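Local atomic coordinates of glycosyl hydrolase family 2, TIM barrel domain protein (Faecalibacterium prausnitzii A2-165, PDB entry 6ED2), a protein that probably hydrolyses beta-glucuronides, releasing glucuronic acid from their conjugates, as a beta-glucuronidase of glycosyl hydrolase family 2. Residues 33-38 and 288-293; 474-479 and 494-499; 532-537 and 576-581. One frame throughout, in Å; residues are numbered along the deposited sequence.

Contact 1 (33-38 and 288-293); sequences ATTTRR and VDEYLD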
loop_
_atom_site.group_PDB
_atom_site.type_symbol
_atom_site.label_atom_id
_atom_site.label_comp_id
_atom_site.label_asym_id
_atom_site.label_seq_id
_atom_site.Cartn_x
_atom_site.Cartn_y
_atom_site.Cartn_z
ATOM N N ALA A 33 8.883 -29.398 -35.046
ATOM C CA ALA A 33 9.636 -29.408 -36.291
ATOM C C ALA A 33 10.549 -30.626 -36.281
ATOM O O ALA A 33 11.275 -30.858 -35.306
ATOM C CB ALA A 33 10.458 -28.122 -36.443
ATOM N N THR A 34 10.502 -31.420 -37.349
ATOM C CA THR A 34 11.287 -32.650 -37.419
ATOM C C THR A 34 11.809 -32.819 -38.841
ATOM O O THR A 34 11.499 -32.029 -39.738
ATOM C CB THR A 34 10.451 -33.887 -37.018
ATOM O OG1 THR A 34 9.527 -34.198 -38.075
ATOM C CG2 THR A 34 9.662 -33.646 -35.720
ATOM N N THR A 35 12.575 -33.888 -39.050
ATOM C CA THR A 35 12.996 -34.299 -40.379
ATOM C C THR A 35 11.870 -34.174 -41.396
ATOM O O THR A 35 12.105 -33.743 -42.532
ATOM C CB THR A 35 13.492 -35.739 -40.333
ATOM O OG1 THR A 35 14.698 -35.791 -39.567
ATOM C CG2 THR A 35 13.757 -36.262 -41.736
ATOM N N THR A 36 10.635 -34.508 -40.981
ATOM C CA THR A 36 9.500 -34.609 -41.890
ATOM C C THR A 36 8.373 -33.628 -41.611
ATOM O O THR A 36 7.417 -33.572 -42.397
ATOM C CB THR A 36 8.900 -36.019 -41.834
ATOM O OG1 THR A 36 8.465 -36.270 -40.495
ATOM C CG2 THR A 36 9.937 -37.070 -42.213
ATOM N N ARG A 37 8.419 -32.889 -40.512
ATOM C CA ARG A 37 7.330 -31.990 -40.154
ATOM C C ARG A 37 7.820 -30.551 -40.159
ATOM O O ARG A 37 8.894 -30.248 -39.625
ATOM C CB ARG A 37 6.758 -32.349 -38.784
ATOM C CG ARG A 37 6.182 -33.779 -38.718
ATOM C CD ARG A 37 5.599 -34.076 -37.335
ATOM N NE ARG A 37 5.062 -35.438 -37.240
ATOM C CZ ARG A 37 4.041 -35.776 -36.456
ATOM N NH1 ARG A 37 3.451 -34.848 -35.701
ATOM N NH2 ARG A 37 3.608 -37.035 -36.428
ATOM N N ARG A 38 7.036 -29.674 -40.759
ATOM C CA ARG A 38 7.294 -28.244 -40.713
ATOM C C ARG A 38 6.387 -27.608 -39.672
ATOM O O ARG A 38 5.283 -28.095 -39.400
ATOM C CB ARG A 38 7.072 -27.604 -42.082
ATOM C CG ARG A 38 7.859 -28.282 -43.188
ATOM C CD ARG A 38 9.311 -28.452 -42.807
ATOM N NE ARG A 38 10.054 -29.238 -43.805
ATOM C CZ ARG A 38 10.761 -30.343 -43.549
ATOM N NH1 ARG A 38 10.842 -30.830 -42.311
ATOM N NH2 ARG A 38 11.404 -30.962 -44.537
ATOM N N VAL A 288 9.364 -41.660 -43.634
ATOM C CA VAL A 288 8.126 -40.988 -44.028
ATOM C C VAL A 288 7.600 -40.061 -42.935
ATOM O O VAL A 288 6.890 -39.100 -43.241
ATOM C CB VAL A 288 7.063 -42.015 -44.476
ATOM C CG1 VAL A 288 7.652 -43.411 -44.553
ATOM C CG2 VAL A 288 5.779 -41.994 -43.600
ATOM N N ASP A 289 7.936 -40.304 -41.676
ATOM C CA ASP A 289 7.534 -39.372 -40.630
ATOM C C ASP A 289 8.490 -39.538 -39.467
ATOM O O ASP A 289 9.055 -40.616 -39.255
ATOM C CB ASP A 289 6.095 -39.584 -40.141
ATOM C CG ASP A 289 5.659 -38.509 -39.141
ATOM O OD1 ASP A 289 5.990 -37.320 -39.367
ATOM O OD2 ASP A 289 5.001 -38.843 -38.119
ATOM N N GLU A 290 8.682 -38.454 -38.731
ATOM C CA GLU A 290 9.513 -38.515 -37.542
ATOM C C GLU A 290 8.883 -37.636 -36.480
ATOM O O GLU A 290 8.491 -36.500 -36.760
ATOM C CB GLU A 290 10.943 -38.073 -37.832
ATOM C CG GLU A 290 11.724 -37.727 -36.591
ATOM C CD GLU A 290 13.105 -37.218 -36.926
ATOM O OE1 GLU A 290 13.239 -36.010 -37.230
ATOM O OE2 GLU A 290 14.042 -38.042 -36.928
ATOM N N TYR A 291 8.732 -38.185 -35.283
ATOM C CA TYR A 291 8.271 -37.423 -34.142
ATOM C C TYR A 291 9.358 -37.459 -33.088
ATOM O O TYR A 291 10.102 -38.432 -32.984
ATOM C CB TYR A 291 6.939 -37.938 -33.556
ATOM C CG TYR A 291 6.375 -36.932 -32.580
ATOM C CD1 TYR A 291 5.794 -35.738 -33.031
ATOM C CD2 TYR A 291 6.487 -37.134 -31.207
ATOM C CE1 TYR A 291 5.313 -34.793 -32.132
ATOM C CE2 TYR A 291 6.020 -36.188 -30.299
ATOM C CZ TYR A 291 5.438 -35.024 -30.764
ATOM O OH TYR A 291 4.965 -34.100 -29.856
ATOM N N LEU A 292 9.481 -36.355 -32.358
ATOM C CA LEU A 292 10.557 -36.140 -31.406
ATOM C C LEU A 292 9.978 -35.643 -30.090
ATOM O O LEU A 292 9.100 -34.783 -30.070
ATOM C CB LEU A 292 11.575 -35.124 -31.946
ATOM C CG LEU A 292 12.261 -35.440 -33.278
ATOM C CD1 LEU A 292 12.911 -34.172 -33.843
ATOM C CD2 LEU A 292 13.306 -36.534 -33.097
ATOM N N ASP A 293 10.471 -36.183 -28.989
ATOM C CA ASP A 293 9.969 -35.777 -27.690
ATOM C C ASP A 293 11.053 -36.084 -26.672
ATOM O O ASP A 293 12.107 -36.645 -26.997
ATOM C CB ASP A 293 8.641 -36.476 -27.361
ATOM C CG ASP A 293 7.768 -35.684 -26.383
ATOM O OD1 ASP A 293 8.252 -34.683 -25.787
ATOM O OD2 ASP A 293 6.595 -36.097 -26.192
#
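R37 meets D289 side-on: its extended chain, straight from CG to NE, brings two nitrogens level with the carboxylate. NH2 reaches D289 OD2 at 2.8 Å in an almost straight bond and NE reaches D289 OD1 at 3.0 Å, both on syn lone pairs, with the two flat groups 19° from coplanar. Y291 lies to one side of this pair, its CD1 3.7 Å from R37 NH1 and over one face of the guanidinium, the planes 61° apart. V210 closes the clasp, its O accepting from R37 NH2 and its N donating to D289 OD2. With an alanine here, the buried carboxylate of D289 would probably be left without its countercharge and Y291 without the flat group beside it. The loop runs into the first strand of the sugar-binding domain, and here it docks on strand 286-295 of the immunoglobulin-like domain, where V288 and D289 form a classic beta bulge against I281. T34 starts an ST turn, its OG1 accepting from T36 N while donating to E290 O at 2.8 Å. T36 OG1 accepts in turn from E290 N at 2.8 Å. T35 crosses E290 at about a right angle; its N (2.9 Å) and OG1 (2.8 Å) approach E290 OE1 from the same face of the carboxylate. E290 OE2 forms a salt bridge with R280, and a magnesium ion lies about 6 Å from the E290 side chain.

Contact 2 (474-479 and 494-499); sequences VLMTSL and LNRYYG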
loop_
_atom_site.group_PDB
_atom_site.type_symbol
_atom_site.label_atom_id
_atom_site.label_comp_id
_atom_site.label_asym_id
_atom_site.label_seq_id
_atom_site.Cartn_x
_atom_site.Cartn_y
_atom_site.Cartn_z
ATOM N N VAL A 474 -12.371 -32.239 -2.279
ATOM C CA VAL A 474 -13.593 -32.385 -1.499
ATOM C C VAL A 474 -14.008 -31.030 -0.941
ATOM O O VAL A 474 -13.220 -30.363 -0.265
ATOM C CB VAL A 474 -13.404 -33.415 -0.373
ATOM C CG1 VAL A 474 -14.696 -33.566 0.429
ATOM C CG2 VAL A 474 -12.949 -34.750 -0.967
ATOM N N LEU A 475 -15.246 -30.638 -1.232
ATOM C CA LEU A 475 -15.887 -29.456 -0.679
ATOM C C LEU A 475 -15.955 -29.529 0.845
ATOM O O LEU A 475 -15.979 -30.609 1.435
ATOM C CB LEU A 475 -17.310 -29.348 -1.223
ATOM C CG LEU A 475 -17.704 -28.193 -2.110
ATOM C CD1 LEU A 475 -19.207 -28.151 -2.177
ATOM C CD2 LEU A 475 -17.137 -26.900 -1.556
ATOM N N MET A 476 -16.053 -28.354 1.480
ATOM C CA MET A 476 -16.080 -28.298 2.941
ATOM C C MET A 476 -17.378 -28.855 3.513
ATOM O O MET A 476 -17.394 -29.344 4.654
ATOM C CB MET A 476 -15.876 -26.859 3.420
ATOM C CG MET A 476 -14.405 -26.511 3.710
ATOM S SD MET A 476 -14.116 -25.150 4.899
ATOM C CE MET A 476 -14.105 -26.026 6.480
ATOM N N THR A 477 -18.469 -28.779 2.751
ATOM C CA THR A 477 -19.757 -29.336 3.139
ATOM C C THR A 477 -19.875 -30.835 2.874
ATOM O O THR A 477 -20.933 -31.404 3.150
ATOM C CB THR A 477 -20.881 -28.618 2.392
ATOM O OG1 THR A 477 -20.653 -28.732 0.982
ATOM C CG2 THR A 477 -20.931 -27.150 2.775
ATOM N N SER A 478 -18.850 -31.484 2.318
ATOM C CA SER A 478 -18.844 -32.933 2.139
ATOM C C SER A 478 -17.950 -33.526 3.215
ATOM O O SER A 478 -16.733 -33.347 3.174
ATOM C CB SER A 478 -18.356 -33.326 0.746
ATOM O OG SER A 478 -19.318 -32.976 -0.239
ATOM N N LEU A 479 -18.547 -34.222 4.170
ATOM C CA LEU A 479 -17.867 -34.715 5.361
ATOM C C LEU A 479 -17.506 -36.185 5.196
ATOM O O LEU A 479 -17.991 -36.859 4.286
ATOM C CB LEU A 479 -18.758 -34.499 6.589
ATOM C CG LEU A 479 -19.194 -33.044 6.791
ATOM C CD1 LEU A 479 -19.960 -32.886 8.093
ATOM C CD2 LEU A 479 -17.995 -32.083 6.747
ATOM N N LEU A 494 -8.442 -32.686 0.214
ATOM C CA LEU A 494 -9.378 -31.831 0.931
ATOM C C LEU A 494 -9.074 -30.363 0.667
ATOM O O LEU A 494 -7.907 -29.952 0.659
ATOM C CB LEU A 494 -9.332 -32.096 2.445
ATOM C CG LEU A 494 -9.759 -33.479 2.963
ATOM C CD1 LEU A 494 -9.758 -33.492 4.495
ATOM C CD2 LEU A 494 -11.130 -33.908 2.421
ATOM N N ASN A 495 -10.131 -29.579 0.461
ATOM C CA ASN A 495 -10.071 -28.121 0.482
ATOM C C ASN A 495 -10.695 -27.670 1.796
ATOM O O ASN A 495 -11.917 -27.737 1.956
ATOM C CB ASN A 495 -10.819 -27.510 -0.706
ATOM C CG ASN A 495 -10.181 -27.850 -2.058
ATOM O OD1 ASN A 495 -9.145 -28.524 -2.136
ATOM N ND2 ASN A 495 -10.806 -27.382 -3.126
ATOM N N ARG A 496 -9.872 -27.206 2.735
ATOM C CA ARG A 496 -10.363 -26.878 4.067
ATOM C C ARG A 496 -9.902 -25.492 4.499
ATOM O O ARG A 496 -8.759 -25.102 4.260
ATOM C CB ARG A 496 -9.915 -27.923 5.083
ATOM C CG ARG A 496 -10.673 -29.246 4.969
ATOM C CD ARG A 496 -12.168 -29.011 5.037
ATOM N NE ARG A 496 -12.948 -30.241 4.925
ATOM C CZ ARG A 496 -13.401 -30.747 3.777
ATOM N NH1 ARG A 496 -13.150 -30.146 2.620
ATOM N NH2 ARG A 496 -14.110 -31.864 3.789
ATOM N N TYR A 497 -10.804 -24.759 5.145
ATOM C CA TYR A 497 -10.607 -23.369 5.531
ATOM C C TYR A 497 -11.060 -23.143 6.965
ATOM O O TYR A 497 -11.764 -22.171 7.273
ATOM C CB TYR A 497 -11.350 -22.440 4.586
ATOM C CG TYR A 497 -10.743 -22.411 3.206
ATOM C CD1 TYR A 497 -9.586 -21.679 2.955
ATOM C CD2 TYR A 497 -11.320 -23.124 2.153
ATOM C CE1 TYR A 497 -9.025 -21.638 1.682
ATOM C CE2 TYR A 497 -10.768 -23.095 0.884
ATOM C CZ TYR A 497 -9.622 -22.354 0.653
ATOM O OH TYR A 497 -9.072 -22.334 -0.607
ATOM N N TYR A 498 -10.674 -24.057 7.857
ATOM C CA TYR A 498 -10.920 -23.892 9.285
ATOM C C TYR A 498 -10.087 -22.728 9.806
ATOM O O TYR A 498 -8.855 -22.809 9.869
ATOM C CB TYR A 498 -10.584 -25.179 10.026
ATOM C CG TYR A 498 -11.651 -26.259 9.894
ATOM C CD1 TYR A 498 -12.885 -26.124 10.525
ATOM C CD2 TYR A 498 -11.415 -27.413 9.149
ATOM C CE1 TYR A 498 -13.860 -27.110 10.420
ATOM C CE2 TYR A 498 -12.372 -28.404 9.038
ATOM C CZ TYR A 498 -13.593 -28.253 9.680
ATOM O OH TYR A 498 -14.544 -29.235 9.572
ATOM N N GLY A 499 -10.754 -21.644 10.180
ATOM C CA GLY A 499 -10.073 -20.446 10.618
ATOM C C GLY A 499 -10.149 -19.315 9.624
ATOM O O GLY A 499 -9.676 -18.214 9.930
HETATM O O HOH W 1 -14.242 -26.353 0.268
#
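L494 lies side by side with V474, its CD2 3.6 Å from V474 CB, where strands 470-474 and 492-495 run parallel as neighbours in the TIM barrel. N495 comes next: its N donates to V474 O at 3.3 Å, in the carbonyl plane and at 163°. The side chain of N495 serves other partners, T534 OG1 through OD1 and E441 OE2 through ND2, while its carbonyl O accepts from a water that also sits, weakly held, at M476 N. R496 folds back at chi2 (-54°), which sets NH1 between two carbonyls, 2.9 Å from V474 O and 2.8 Å from N495 O. Both oxygens lie near the guanidinium plane, although NH1 stands above each carbonyl's own plane. L494 CD2 and M476 CA sit over opposite faces of that guanidinium, toward its rim, and R496 NH2 pairs with E518 of helix 508-525 in a salt bridge. Y497 N makes a weak bond to M476 SD at 3.3 Å, and the sulfur lies at the edge of the Y497 ring; Y497 OH binds E535 OE1. Last comes Y498. M476, bent about its CG-SD bond, lays CE over the centre of that ring, 3.8 Å from the centroid and 8° off the normal, a CH-pi contact. V474 O thus takes two donors, one of them charged, which would be expected to polarise it, while nearby carbonyls and E518 together probably offset the buried positive charge of R496.

Contact 3 (532-537 and 576-581); sequences IFTEYG and GELVWN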
loop_
_atom_site.group_PDB
_atom_site.type_symbol
_atom_site.label_atom_id
_atom_site.label_comp_id
_atom_site.label_asym_id
_atom_site.label_seq_id
_atom_site.Cartn_x
_atom_site.Cartn_y
_atom_site.Cartn_z
ATOM N N ILE A 532 -4.264 -35.716 1.179
ATOM C CA ILE A 532 -3.531 -34.475 1.010
ATOM C C ILE A 532 -4.513 -33.324 1.094
ATOM O O ILE A 532 -5.727 -33.486 0.910
ATOM C CB ILE A 532 -2.758 -34.393 -0.319
ATOM C CG1 ILE A 532 -3.710 -34.177 -1.491
ATOM C CG2 ILE A 532 -1.908 -35.614 -0.527
ATOM C CD1 ILE A 532 -2.955 -33.895 -2.781
ATOM N N PHE A 533 -3.969 -32.148 1.376
ATOM C CA PHE A 533 -4.742 -30.922 1.312
ATOM C C PHE A 533 -4.419 -30.207 0.010
ATOM O O PHE A 533 -3.250 -29.998 -0.326
ATOM C CB PHE A 533 -4.476 -30.051 2.538
ATOM C CG PHE A 533 -5.083 -30.622 3.792
ATOM C CD1 PHE A 533 -6.358 -30.255 4.185
ATOM C CD2 PHE A 533 -4.400 -31.578 4.539
ATOM C CE1 PHE A 533 -6.933 -30.816 5.318
ATOM C CE2 PHE A 533 -4.958 -32.130 5.685
ATOM C CZ PHE A 533 -6.224 -31.758 6.068
ATOM N N THR A 534 -5.454 -29.896 -0.747
ATOM C CA THR A 534 -5.280 -29.206 -2.008
ATOM C C THR A 534 -5.689 -27.742 -1.940
ATOM O O THR A 534 -5.395 -26.996 -2.880
ATOM C CB THR A 534 -6.075 -29.920 -3.115
ATOM O OG1 THR A 534 -7.341 -30.339 -2.591
ATOM C CG2 THR A 534 -5.301 -31.134 -3.613
ATOM N N GLU A 535 -6.370 -27.315 -0.877
ATOM C CA GLU A 535 -6.585 -25.892 -0.633
ATOM C C GLU A 535 -6.643 -25.637 0.861
ATOM O O GLU A 535 -7.125 -26.474 1.634
ATOM C CB GLU A 535 -7.875 -25.354 -1.267
ATOM C CG GLU A 535 -7.858 -25.408 -2.768
ATOM C CD GLU A 535 -8.996 -24.682 -3.390
ATOM O OE1 GLU A 535 -9.593 -23.816 -2.704
ATOM O OE2 GLU A 535 -9.277 -24.974 -4.576
ATOM N N TYR A 536 -6.172 -24.451 1.237
ATOM C CA TYR A 536 -6.232 -23.839 2.556
ATOM C C TYR A 536 -5.457 -22.526 2.470
ATOM O O TYR A 536 -4.601 -22.349 1.592
ATOM C CB TYR A 536 -5.669 -24.752 3.648
ATOM C CG TYR A 536 -4.177 -25.047 3.591
ATOM C CD1 TYR A 536 -3.304 -24.450 4.502
ATOM C CD2 TYR A 536 -3.646 -25.932 2.663
ATOM C CE1 TYR A 536 -1.950 -24.717 4.483
ATOM C CE2 TYR A 536 -2.284 -26.226 2.645
ATOM C CZ TYR A 536 -1.440 -25.614 3.559
ATOM O OH TYR A 536 -0.081 -25.884 3.560
ATOM N N GLY A 537 -5.808 -21.589 3.351
ATOM C CA GLY A 537 -5.197 -20.275 3.332
ATOM C C GLY A 537 -6.147 -19.151 3.709
ATOM O O GLY A 537 -7.336 -19.380 3.961
ATOM N N GLY A 576 0.511 -34.770 2.019
ATOM C CA GLY A 576 0.792 -33.670 1.130
ATOM C C GLY A 576 0.052 -32.414 1.523
ATOM O O GLY A 576 -1.068 -32.490 2.043
ATOM N N GLU A 577 0.672 -31.254 1.284
ATOM C CA GLU A 577 0.047 -29.956 1.528
ATOM C C GLU A 577 0.261 -29.091 0.297
ATOM O O GLU A 577 1.399 -28.761 -0.050
ATOM C CB GLU A 577 0.617 -29.281 2.781
ATOM C CG GLU A 577 2.142 -29.249 2.828
ATOM C CD GLU A 577 2.676 -28.928 4.215
ATOM O OE1 GLU A 577 2.562 -29.789 5.129
ATOM O OE2 GLU A 577 3.208 -27.810 4.391
ATOM N N LEU A 578 -0.820 -28.745 -0.375
ATOM C CA LEU A 578 -0.767 -27.820 -1.493
ATOM C C LEU A 578 -1.646 -26.659 -1.075
ATOM O O LEU A 578 -2.860 -26.828 -0.893
ATOM C CB LEU A 578 -1.239 -28.458 -2.800
ATOM C CG LEU A 578 -0.561 -29.765 -3.210
ATOM C CD1 LEU A 578 -1.103 -30.212 -4.557
ATOM C CD2 LEU A 578 0.946 -29.672 -3.263
ATOM N N VAL A 579 -1.026 -25.498 -0.869
ATOM C CA VAL A 579 -1.724 -24.364 -0.279
ATOM C C VAL A 579 -2.393 -23.580 -1.395
ATOM O O VAL A 579 -1.947 -23.598 -2.547
ATOM C CB VAL A 579 -0.749 -23.499 0.558
ATOM C CG1 VAL A 579 0.253 -22.762 -0.338
ATOM C CG2 VAL A 579 -1.504 -22.520 1.461
ATOM N N TRP A 580 -3.500 -22.917 -1.066
ATOM C CA TRP A 580 -4.162 -21.994 -1.982
ATOM C C TRP A 580 -3.734 -20.569 -1.643
ATOM O O TRP A 580 -3.970 -20.111 -0.526
ATOM C CB TRP A 580 -5.670 -22.124 -1.847
ATOM C CG TRP A 580 -6.458 -21.563 -2.979
ATOM C CD1 TRP A 580 -7.298 -20.490 -2.940
ATOM C CD2 TRP A 580 -6.521 -22.080 -4.307
ATOM N NE1 TRP A 580 -7.880 -20.306 -4.168
ATOM C CE2 TRP A 580 -7.412 -21.266 -5.028
ATOM C CE3 TRP A 580 -5.897 -23.149 -4.961
ATOM C CZ2 TRP A 580 -7.701 -21.486 -6.376
ATOM C CZ3 TRP A 580 -6.175 -23.361 -6.293
ATOM C CH2 TRP A 580 -7.076 -22.534 -6.988
ATOM N N ASN A 581 -3.122 -19.858 -2.582
ATOM C CA ASN A 581 -2.797 -20.239 -3.952
ATOM C C ASN A 581 -1.352 -19.743 -4.161
ATOM O O ASN A 581 -0.871 -18.925 -3.367
ATOM C CB ASN A 581 -3.780 -19.560 -4.913
ATOM C CG ASN A 581 -3.518 -19.856 -6.404
ATOM O OD1 ASN A 581 -2.597 -19.307 -7.020
ATOM N ND2 ASN A 581 -4.406 -20.650 -7.004
#
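F533 O takes the bond from L578 N, at 2.7 Å the shortest between these two parallel strands. F533 N answers to G576 O at 3.0 Å, and further along W580 N donates to Y536 O at 2.9 Å. Between these bonds the nearest-CA partner jumps by one residue, from L578 beside T534 to W580 beside E535, as the regular pairing breaks up. A CB modelled on G576 would fall 2.8 Å from I532 CG2, too close for two carbons, so glycine fits here where a side chain would not. Y536 has CG between its backbone N and carbonyl carbon (chi1 67°), which turns the ring across V579; the V579 CG2 methyl rests over the ring's centre, 3.8 Å from the Y536 centroid, in a CH-pi contact. The OH of Y536 is held by H565. E535 and W580 point the same way and stack: their planes are 10° apart, with E535 CD 3.7 Å above the indole, toward its rim. N581 ND2 sits over the opposite face of W580, following a cis peptide that is a familiar feature of clan GH-A glycosidases. The carboxylate of E535 is further gripped by Y497 OH and R353. The two strands belong to a beta-alpha-beta unit of the barrel, linked by helix 554-570, which packs on Y536 and E577. Helix 610-621 adds F615 against Y536 and V579, strand 492-495 flanks the first strand, and strand 312-320 flanks the second.

Starting from the N terminus, contact 1 comes first and closes by far the longest loop: residues 33-38, in the loop that leads into strand 38-51, pair with 288-293 some 250 residues later, so the chain's start is tied to the immunoglobulin-like domain. Contact 2 then closes a short loop of 14 residues inside the TIM barrel, and contact 3 closes one that includes helix 554-570. The three follow in series; none nests in or crosses another. Contact 1 lies across the chain's centre from the other two, about 30 Å from contact 2 between nearest atoms. Contacts 2 and 3 touch, because strands 492-495 and 531-535 are barrel neighbours, joined by the N495-T534 and Y497-E535 pairs.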